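Local coordinates for protein TRAP-type transporter, periplasmic component (Cupriavidus necator, PDB 4P8B) that binds (S)-2-acetolactate in the periplasm and probably delivers it to the membrane subunits of a TRAP-type transporter for uptake, at residues 112-116 with 316-320; 167-171 with 187-192. One frame throughout, in Å; residues are numbered along the deposited sequence.

Contact 1: residues 112-116 with 316-320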
loop_
_atom_site.group_PDB
_atom_site.type_symbol
_atom_site.label_atom_id
_atom_site.label_comp_id
_atom_site.label_asym_id
_atom_site.label_seq_id
_atom_site.Cartn_x
_atom_site.Cartn_y
_atom_site.Cartn_z
ATOM N N SER A 112 -5.292 2.483 6.796
ATOM C CA SER A 112 -6.471 2.633 5.961
ATOM C C SER A 112 -7.543 3.504 6.610
ATOM O O SER A 112 -8.596 3.684 6.032
ATOM C CB SER A 112 -7.070 1.261 5.651
ATOM O OG SER A 112 -6.097 0.492 4.960
ATOM N N LEU A 113 -7.319 4.021 7.814
ATOM C CA LEU A 113 -8.314 4.901 8.426
ATOM C C LEU A 113 -8.442 6.190 7.630
ATOM O O LEU A 113 -7.452 6.873 7.396
ATOM C CB LEU A 113 -7.910 5.248 9.852
ATOM C CG LEU A 113 -7.996 4.125 10.874
ATOM C CD1 LEU A 113 -7.288 4.549 12.161
ATOM C CD2 LEU A 113 -9.444 3.754 11.150
ATOM N N PRO A 114 -9.664 6.533 7.207
ATOM C CA PRO A 114 -9.788 7.674 6.285
ATOM C C PRO A 114 -9.401 8.993 6.953
ATOM O O PRO A 114 -9.895 9.329 8.018
ATOM C CB PRO A 114 -11.273 7.637 5.875
ATOM C CG PRO A 114 -11.963 6.834 6.963
ATOM C CD PRO A 114 -10.932 5.832 7.425
ATOM N N PHE A 115 -8.457 9.695 6.332
ATOM C CA PHE A 115 -7.998 11.022 6.729
ATOM C C PHE A 115 -7.251 11.051 8.048
ATOM O O PHE A 115 -7.244 12.046 8.760
ATOM C CB PHE A 115 -9.147 12.046 6.621
ATOM C CG PHE A 115 -9.728 12.090 5.235
ATOM C CD1 PHE A 115 -9.038 12.742 4.213
ATOM C CD2 PHE A 115 -10.869 11.398 4.918
ATOM C CE1 PHE A 115 -9.512 12.738 2.936
ATOM C CE2 PHE A 115 -11.344 11.399 3.632
ATOM C CZ PHE A 115 -10.653 12.048 2.649
ATOM N N LEU A 116 -6.564 9.953 8.351
ATOM C CA LEU A 116 -5.629 9.911 9.478
ATOM C C LEU A 116 -4.365 10.741 9.251
ATOM O O LEU A 116 -3.909 11.418 10.149
ATOM C CB LEU A 116 -5.207 8.469 9.764
ATOM C CG LEU A 116 -4.175 8.273 10.876
ATOM C CD1 LEU A 116 -4.723 8.607 12.245
ATOM C CD2 LEU A 116 -3.664 6.837 10.863
ATOM N N THR A 316 -16.505 10.743 6.583
ATOM C CA THR A 316 -15.964 9.406 6.859
ATOM C C THR A 316 -15.635 9.192 8.342
ATOM O O THR A 316 -15.096 8.147 8.705
ATOM C CB THR A 316 -14.698 9.124 6.012
ATOM O OG1 THR A 316 -13.727 10.149 6.224
ATOM C CG2 THR A 316 -15.052 9.052 4.526
ATOM N N ALA A 317 -15.990 10.147 9.198
ATOM C CA ALA A 317 -15.597 10.090 10.604
ATOM C C ALA A 317 -16.222 8.928 11.387
ATOM O O ALA A 317 -15.592 8.397 12.299
ATOM C CB ALA A 317 -15.926 11.408 11.282
ATOM N N LYS A 318 -17.443 8.531 11.042
ATOM C CA LYS A 318 -18.096 7.441 11.758
ATOM C C LYS A 318 -17.402 6.120 11.422
ATOM O O LYS A 318 -17.220 5.257 12.277
ATOM C CB LYS A 318 -19.594 7.381 11.427
ATOM N N VAL A 319 -16.975 5.965 10.173
ATOM C CA VAL A 319 -16.197 4.792 9.782
ATOM C C VAL A 319 -14.871 4.792 10.543
ATOM O O VAL A 319 -14.435 3.772 11.083
ATOM C CB VAL A 319 -15.933 4.773 8.253
ATOM C CG1 VAL A 319 -14.928 3.724 7.875
ATOM C CG2 VAL A 319 -17.238 4.540 7.485
ATOM N N TYR A 320 -14.203 5.942 10.565
ATOM C CA TYR A 320 -12.968 6.089 11.323
ATOM C C TYR A 320 -13.146 5.641 12.780
ATOM O O TYR A 320 -12.364 4.846 13.286
ATOM C CB TYR A 320 -12.521 7.539 11.277
ATOM C CG TYR A 320 -11.222 7.863 11.983
ATOM C CD1 TYR A 320 -11.159 7.951 13.366
ATOM C CD2 TYR A 320 -10.074 8.138 11.255
ATOM C CE1 TYR A 320 -9.984 8.278 13.996
ATOM C CE2 TYR A 320 -8.902 8.488 11.886
ATOM C CZ TYR A 320 -8.856 8.544 13.246
ATOM O OH TYR A 320 -7.657 8.889 13.827
HETATM O O HOH W 1 -12.353 10.530 9.027
#

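Contact 2: residues 167-171 with 187-192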
loop_
_atom_site.group_PDB
_atom_site.type_symbol
_atom_site.label_atom_id
_atom_site.label_comp_id
_atom_site.label_asym_id
_atom_site.label_seq_id
_atom_site.Cartn_x
_atom_site.Cartn_y
_atom_site.Cartn_z
ATOM N N PRO A 167 -18.248 14.814 -1.336
ATOM C CA PRO A 167 -18.754 13.445 -1.220
ATOM C C PRO A 167 -19.909 13.157 -2.163
ATOM O O PRO A 167 -20.023 12.059 -2.708
ATOM C CB PRO A 167 -19.200 13.373 0.237
ATOM C CG PRO A 167 -18.251 14.265 0.935
ATOM C CD PRO A 167 -18.030 15.425 -0.014
ATOM N N GLU A 168 -20.746 14.149 -2.393
ATOM C CA GLU A 168 -21.918 13.947 -3.215
ATOM C C GLU A 168 -21.545 13.512 -4.642
ATOM O O GLU A 168 -22.292 12.782 -5.298
ATOM C CB GLU A 168 -22.732 15.243 -3.228
ATOM C CG GLU A 168 -23.464 15.548 -1.908
ATOM C CD GLU A 168 -22.597 16.124 -0.768
ATOM O OE1 GLU A 168 -21.452 16.591 -0.980
ATOM O OE2 GLU A 168 -23.098 16.124 0.379
ATOM N N ASP A 169 -20.382 13.939 -5.117
ATOM C CA ASP A 169 -19.951 13.608 -6.475
ATOM C C ASP A 169 -19.699 12.116 -6.674
ATOM O O ASP A 169 -19.679 11.632 -7.808
ATOM C CB ASP A 169 -18.666 14.364 -6.821
ATOM C CG ASP A 169 -18.845 15.864 -6.823
ATOM O OD1 ASP A 169 -19.997 16.356 -6.930
ATOM O OD2 ASP A 169 -17.826 16.574 -6.701
ATOM N N LEU A 170 -19.477 11.384 -5.585
ATOM C CA LEU A 170 -19.265 9.949 -5.687
ATOM C C LEU A 170 -20.544 9.124 -5.716
ATOM O O LEU A 170 -20.466 7.895 -5.831
ATOM C CB LEU A 170 -18.426 9.468 -4.511
ATOM C CG LEU A 170 -16.968 9.885 -4.509
ATOM C CD1 LEU A 170 -16.731 11.084 -3.626
ATOM C CD2 LEU A 170 -16.105 8.703 -4.033
ATOM N N LYS A 171 -21.707 9.761 -5.631
ATOM C CA LYS A 171 -22.935 9.006 -5.476
ATOM C C LYS A 171 -23.121 8.061 -6.657
ATOM O O LYS A 171 -23.069 8.477 -7.814
ATOM C CB LYS A 171 -24.151 9.920 -5.332
ATOM C CG LYS A 171 -25.422 9.136 -5.059
ATOM C CD LYS A 171 -26.516 9.986 -4.449
ATOM C CE LYS A 171 -27.154 10.892 -5.480
ATOM N NZ LYS A 171 -28.646 10.850 -5.407
ATOM N N PHE A 187 -16.187 3.835 1.287
ATOM C CA PHE A 187 -16.848 4.299 0.068
ATOM C C PHE A 187 -18.372 4.258 0.169
ATOM O O PHE A 187 -19.051 5.107 -0.429
ATOM C CB PHE A 187 -16.293 3.567 -1.155
ATOM C CG PHE A 187 -14.971 4.119 -1.600
ATOM C CD1 PHE A 187 -14.919 5.258 -2.377
ATOM C CD2 PHE A 187 -13.777 3.528 -1.207
ATOM C CE1 PHE A 187 -13.715 5.817 -2.748
ATOM C CE2 PHE A 187 -12.574 4.078 -1.583
ATOM C CZ PHE A 187 -12.543 5.208 -2.356
ATOM N N ASN A 188 -18.930 3.328 0.938
ATOM C CA ASN A 188 -20.370 3.356 1.223
ATOM C C ASN A 188 -20.762 4.662 1.924
ATOM O O ASN A 188 -21.807 5.230 1.634
ATOM C CB ASN A 188 -20.812 2.184 2.113
ATOM C CG ASN A 188 -20.813 0.854 1.402
ATOM O OD1 ASN A 188 -20.719 0.779 0.187
ATOM N ND2 ASN A 188 -20.947 -0.214 2.172
ATOM N N ALA A 189 -19.937 5.123 2.859
ATOM C CA ALA A 189 -20.228 6.363 3.588
ATOM C C ALA A 189 -20.231 7.564 2.661
ATOM O O ALA A 189 -20.859 8.576 2.963
ATOM C CB ALA A 189 -19.207 6.569 4.695
ATOM N N LEU A 190 -19.508 7.462 1.553
ATOM C CA LEU A 190 -19.421 8.523 0.555
ATOM C C LEU A 190 -20.483 8.374 -0.538
ATOM O O LEU A 190 -20.485 9.132 -1.506
ATOM C CB LEU A 190 -18.019 8.562 -0.060
ATOM C CG LEU A 190 -16.919 8.883 0.948
ATOM C CD1 LEU A 190 -15.533 8.672 0.372
ATOM C CD2 LEU A 190 -17.090 10.300 1.426
ATOM N N GLY A 191 -21.378 7.395 -0.392
ATOM C CA GLY A 191 -22.472 7.214 -1.335
ATOM C C GLY A 191 -22.129 6.447 -2.599
ATOM O O GLY A 191 -22.959 6.338 -3.510
ATOM N N ALA A 192 -20.915 5.908 -2.655
ATOM C CA ALA A 192 -20.478 5.153 -3.814
ATOM C C ALA A 192 -20.925 3.695 -3.758
ATOM O O ALA A 192 -21.507 3.238 -2.771
ATOM C CB ALA A 192 -18.965 5.269 -3.964
#

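Contact 1: residues 112-116 with 316-320
A type II beta turn, L113 to L116, packs against the first turn of helix 317-327 in this TRAP-family solute-binding protein. P114 is the main bump: its ring pushes into a hollow lined by T316, V319 and Y320, with CB 3.5 Å from T316 OG1 and CG 4.4 Å from both V319 CG1 and Y320 CB. In return, Y320 lays its ring along the turn, passing L113, whose CB is 3.9 Å from Y320 CD2, and reaching L116, whose CD1 is 4.2 Å from Y320 CE2. The edge of the Y320 ring also meets P114 O, 3.5 Å from Y320 CD2. Beyond the turn, the Y320 hydroxyl is hydrogen-bonded to E336 on helix 329-340, while T316 OG1 bonds back to the carbonyl of F312. No direct hydrogen bond joins the segments. Water 1 fills the remaining gap, donating to P114 O at 2.9 Å and to T316 OG1 at 3.1 Å.

Contact 2: residues 167-171 with 187-192
This contact sets a short 3-10 turn, 167-170, against the C-terminal end of helix 181-189, with side-chain contacts that are apolar. Parallel strands 174-177 and 193-196 are joined through that helix in a beta-alpha-beta crossover, and the turn leading into the first strand packs here on the end of the crossover helix. L170 supplies most of the fit from its side. The CA-to-CB bond of L170 points toward the helix end, with L170 CB 4.3 Å from A192 CB and L170 CD2 4.4 Å from L190 CB and 4.0 Å from F187 CE1, at the ring edge. L190 answers by packing its CD2 3.9 Å from P167 CB. The helix terminates in a Schellman motif: G191, with positive phi, donates a hydrogen bond from N to N188 O (3.0 Å), and A192 N reaches F187 O at 3.0 Å. At this turn the backbones lie close, with the CA atoms of K171 and G191 4.5 Å apart. No conventional hydrogen bond crosses here; the polar contribution is two CA-H...O contacts, K171 CA to G191 O at 3.3 Å and A192 CA to L170 O at 3.4 Å. Just beyond, G191 is hydrogen-bonded through its backbone to G172. F312 of helix 306-315 covers P167, L170 and L190, while F187 packs on L175 and V177 of strand 174-177 and on P194 of strand 193-196.

In the fold
Contact 2 is nested inside the long loop of chain closed by contact 1: residues 112-116 come first, then 167-171 and 187-192, and finally 316-320. Their centres lie about 14 Å apart, on the same side of the chain's centre, and the two contacts touch directly, T316 CG2 packing 3.9 Å from L190 CD2 and V319 CG2 4.0 Å from A189 CB. Helix 181-189 links them, since its T186 also meets P114 and V319. F312 of helix 306-315 is a second shared neighbour, packing on F115 as well as L190. The C-terminal helices are thus joined to the region around strands 174-177 and 193-196, with the side chain of F187 about 11 Å from the bound acetolactate.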